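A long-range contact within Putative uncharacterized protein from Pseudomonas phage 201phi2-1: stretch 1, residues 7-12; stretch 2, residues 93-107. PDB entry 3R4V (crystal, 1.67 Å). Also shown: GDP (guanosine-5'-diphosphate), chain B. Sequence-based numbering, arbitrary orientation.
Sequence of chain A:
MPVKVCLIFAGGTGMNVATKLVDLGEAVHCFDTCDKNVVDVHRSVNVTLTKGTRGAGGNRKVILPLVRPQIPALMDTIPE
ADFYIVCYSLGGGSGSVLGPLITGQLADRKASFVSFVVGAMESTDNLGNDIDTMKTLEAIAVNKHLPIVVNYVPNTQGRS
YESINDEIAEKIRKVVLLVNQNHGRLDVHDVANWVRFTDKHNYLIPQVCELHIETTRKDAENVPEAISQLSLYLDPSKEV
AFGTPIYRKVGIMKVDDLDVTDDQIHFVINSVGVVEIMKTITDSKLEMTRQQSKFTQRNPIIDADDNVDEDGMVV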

# COMPACT_ATOMS: atom_id res chain seq x y z
N LEU A 7 9.89 7.95 -1.13
CA LEU A 7 9.13 6.77 -1.54
C LEU A 7 9.71 5.53 -0.88
O LEU A 7 10.91 5.25 -0.99
CB LEU A 7 9.14 6.61 -3.06
CG LEU A 7 8.50 7.76 -3.83
CD1 LEU A 7 9.55 8.82 -4.16
CD2 LEU A 7 7.88 7.25 -5.11
N ILE A 8 8.85 4.77 -0.23
CA ILE A 8 9.28 3.60 0.53
C ILE A 8 8.61 2.34 -0.01
O ILE A 8 7.39 2.30 -0.17
CB ILE A 8 8.90 3.78 2.00
CG1 ILE A 8 9.62 5.01 2.57
CG2 ILE A 8 9.23 2.52 2.79
CD1 ILE A 8 8.97 5.57 3.81
N PHE A 9 9.41 1.31 -0.30
CA PHE A 9 8.92 0.05 -0.85
C PHE A 9 9.37 -1.10 0.02
O PHE A 9 10.52 -1.12 0.48
CB PHE A 9 9.48 -0.18 -2.27
CG PHE A 9 9.04 0.85 -3.25
CD1 PHE A 9 7.88 0.67 -3.98
CD2 PHE A 9 9.74 2.04 -3.38
CE1 PHE A 9 7.44 1.64 -4.86
CE2 PHE A 9 9.31 3.01 -4.27
CZ PHE A 9 8.15 2.81 -5.01
N ALA A 10 8.48 -2.06 0.23
CA ALA A 10 8.78 -3.16 1.15
C ALA A 10 8.35 -4.50 0.58
O ALA A 10 7.30 -4.61 -0.05
CB ALA A 10 8.11 -2.93 2.48
N GLY A 11 9.18 -5.52 0.81
CA GLY A 11 8.86 -6.87 0.39
C GLY A 11 9.10 -7.03 -1.10
O GLY A 11 9.45 -6.07 -1.79
N GLY A 12 8.91 -8.24 -1.60
CA GLY A 12 9.10 -8.51 -3.02
C GLY A 12 8.29 -7.63 -3.96
O GLY A 12 8.83 -7.08 -4.93
PB GDP B . 6.91 -10.58 0.60
O1B GDP B . 8.30 -10.44 0.00
O2B GDP B . 6.46 -9.22 1.06
O3B GDP B . 6.94 -11.59 1.74
O3A GDP B . 5.91 -11.17 -0.50
PA GDP B . 5.75 -10.67 -2.02
O1A GDP B . 6.97 -10.98 -2.87
O2A GDP B . 5.39 -9.22 -2.06
O5' GDP B . 4.55 -11.59 -2.47
C5' GDP B . 3.30 -11.61 -1.76
C4' GDP B . 2.16 -12.00 -2.70
O4' GDP B . 1.91 -10.92 -3.62
C3' GDP B . 2.49 -13.20 -3.58
O3' GDP B . 2.04 -14.40 -2.96
C2' GDP B . 1.71 -12.92 -4.84
O2' GDP B . 0.34 -13.32 -4.68
C1' GDP B . 1.68 -11.41 -4.95
N9 GDP B . 2.81 -10.87 -5.74
C8 GDP B . 4.10 -11.30 -5.75
N7 GDP B . 4.85 -10.52 -6.57
C5 GDP B . 4.05 -9.55 -7.07
C6 GDP B . 4.20 -8.39 -7.98
O6 GDP B . 5.31 -8.12 -8.49
N1 GDP B . 3.11 -7.65 -8.23
C2 GDP B . 1.91 -7.92 -7.69
N2 GDP B . 0.84 -7.13 -7.97
N3 GDP B . 1.70 -8.96 -6.85
C4 GDP B . 2.72 -9.79 -6.51
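Stretch 2 (93-107) GSGSVLGPLITGQLA

Residues 7-10 of stretch 1 form the end of a β-strand, and the chain leaves the strand after A10 and is helical by G12. G11 has a positive phi (78/177), which favours glycine. In stretch 2, after G93 the chain enters a helix that runs on past A107. That helix is kinked at P100, whose N has no hydrogen bond to the turn before. Its regular hydrogen bonding includes L98 N to S94 O at 2.8 Å and I102 N to L98 O at 2.9 Å. T103 OG1 adds a side-chain hydrogen bond to G99 O at 2.8 Å.

The helix runs roughly antiparallel to the strand, at 148° between N-to-C directions. The axes approach to 7.9 Å. The two backbones are nearest at the glycines: G11 CA and G95 CA are 3.6 Å apart. G11 CA also lies 3.6 Å from G95 N, and A10 O lies 3.6 Å from G95 CA. A CB on G95 would fall 2.8 Å from A10 O, and one on G11 would clash with G95 CA, so this approach depends on bare glycine backbone.

The GDP β-phosphate joins the two stretches at this end. G12 N donates to GDP O1B at 2.8 Å, and G95 N donates to GDP O2B at 2.7 Å. G93 N and S94 N both donate to GDP O3B, each at 2.9 Å. No hydrogen bond links the stretches directly.

Strand side chains alternate. I8 and A10 point toward the helix, while F9 points away. A10 CB packs 4.0 Å from L98 CB and 3.9 Å from G99 N. Farther along the helix, I8 CD1 meets I102 CG2 at 4.1 Å and L106 CD1 at 4.0 Å. The order of these contacts reflects the opposed directions. The contact is small and largely apolar, burying 281 Å² in total.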

# COMPACT_ATOMS: atom_id res chain seq x y z
N GLY A 93 4.82 -12.07 3.59
CA GLY A 93 5.27 -12.11 4.96
C GLY A 93 6.15 -10.94 5.36
O GLY A 93 6.17 -10.55 6.52
N SER A 94 6.87 -10.37 4.39
CA SER A 94 7.87 -9.34 4.67
C SER A 94 7.38 -7.92 4.43
O SER A 94 7.48 -7.06 5.32
CB SER A 94 9.15 -9.59 3.86
OG SER A 94 9.76 -10.81 4.26
N GLY A 95 6.85 -7.67 3.23
CA GLY A 95 6.28 -6.37 2.91
C GLY A 95 5.15 -6.02 3.86
O GLY A 95 5.05 -4.88 4.32
N SER A 96 4.32 -7.01 4.17
CA SER A 96 3.12 -6.75 4.97
C SER A 96 3.44 -6.59 6.46
O SER A 96 2.54 -6.40 7.27
CB SER A 96 2.11 -7.88 4.79
OG SER A 96 2.63 -9.08 5.38
N VAL A 97 4.72 -6.72 6.81
CA VAL A 97 5.22 -6.48 8.17
C VAL A 97 6.09 -5.24 8.20
O VAL A 97 5.84 -4.32 8.98
CB VAL A 97 5.96 -7.70 8.73
CG1 VAL A 97 6.70 -7.34 10.02
CG2 VAL A 97 4.96 -8.83 8.99
N LEU A 98 7.11 -5.19 7.34
CA LEU A 98 7.93 -3.99 7.24
C LEU A 98 7.11 -2.74 6.89
O LEU A 98 7.31 -1.67 7.48
CB LEU A 98 9.04 -4.17 6.20
CG LEU A 98 10.09 -5.21 6.58
CD1 LEU A 98 11.03 -5.47 5.41
CD2 LEU A 98 10.85 -4.75 7.81
N GLY A 99 6.21 -2.88 5.91
CA GLY A 99 5.40 -1.76 5.43
C GLY A 99 4.63 -1.10 6.57
O GLY A 99 4.79 0.09 6.84
N PRO A 100 3.79 -1.88 7.26
CA PRO A 100 3.04 -1.28 8.37
C PRO A 100 3.89 -0.81 9.56
O PRO A 100 3.52 0.17 10.21
CB PRO A 100 2.07 -2.39 8.77
CG PRO A 100 1.85 -3.16 7.47
CD PRO A 100 3.23 -3.18 6.85
N LEU A 101 4.99 -1.50 9.88
CA LEU A 101 5.85 -1.00 10.95
C LEU A 101 6.40 0.38 10.59
O LEU A 101 6.39 1.30 11.41
CB LEU A 101 6.99 -1.97 11.27
CG LEU A 101 6.53 -3.24 11.98
CD1 LEU A 101 7.69 -4.21 12.05
CD2 LEU A 101 5.98 -2.94 13.38
N ILE A 102 6.89 0.53 9.37
CA ILE A 102 7.44 1.81 8.93
C ILE A 102 6.33 2.87 8.93
O ILE A 102 6.55 4.03 9.31
CB ILE A 102 8.13 1.70 7.57
CG1 ILE A 102 9.43 0.91 7.70
CG2 ILE A 102 8.42 3.09 6.97
CD1 ILE A 102 9.98 0.44 6.38
N THR A 103 5.14 2.44 8.54
CA THR A 103 3.96 3.31 8.49
C THR A 103 3.66 3.85 9.89
O THR A 103 3.40 5.04 10.07
CB THR A 103 2.75 2.56 7.93
OG1 THR A 103 3.02 2.18 6.58
CG2 THR A 103 1.50 3.45 7.95
N GLY A 104 3.68 2.97 10.88
CA GLY A 104 3.52 3.39 12.26
C GLY A 104 4.54 4.44 12.65
O GLY A 104 4.21 5.42 13.32
N GLN A 105 5.79 4.25 12.22
CA GLN A 105 6.85 5.22 12.52
C GLN A 105 6.58 6.56 11.83
O GLN A 105 6.85 7.64 12.39
CB GLN A 105 8.21 4.66 12.10
CG GLN A 105 8.64 3.43 12.89
CD GLN A 105 8.78 3.71 14.37
OE1 GLN A 105 9.46 4.66 14.78
NE2 GLN A 105 8.14 2.89 15.19
N LEU A 106 6.08 6.50 10.60
CA LEU A 106 5.74 7.74 9.89
C LEU A 106 4.61 8.48 10.62
O LEU A 106 4.61 9.71 10.69
CB LEU A 106 5.34 7.45 8.44
CG LEU A 106 6.43 6.86 7.55
CD1 LEU A 106 5.84 6.59 6.16
CD2 LEU A 106 7.59 7.84 7.44
N ALA A 107 3.63 7.74 11.13
CA ALA A 107 2.59 8.37 11.93
C ALA A 107 3.20 9.08 13.16
O ALA A 107 2.81 10.19 13.49
CB ALA A 107 1.52 7.36 12.36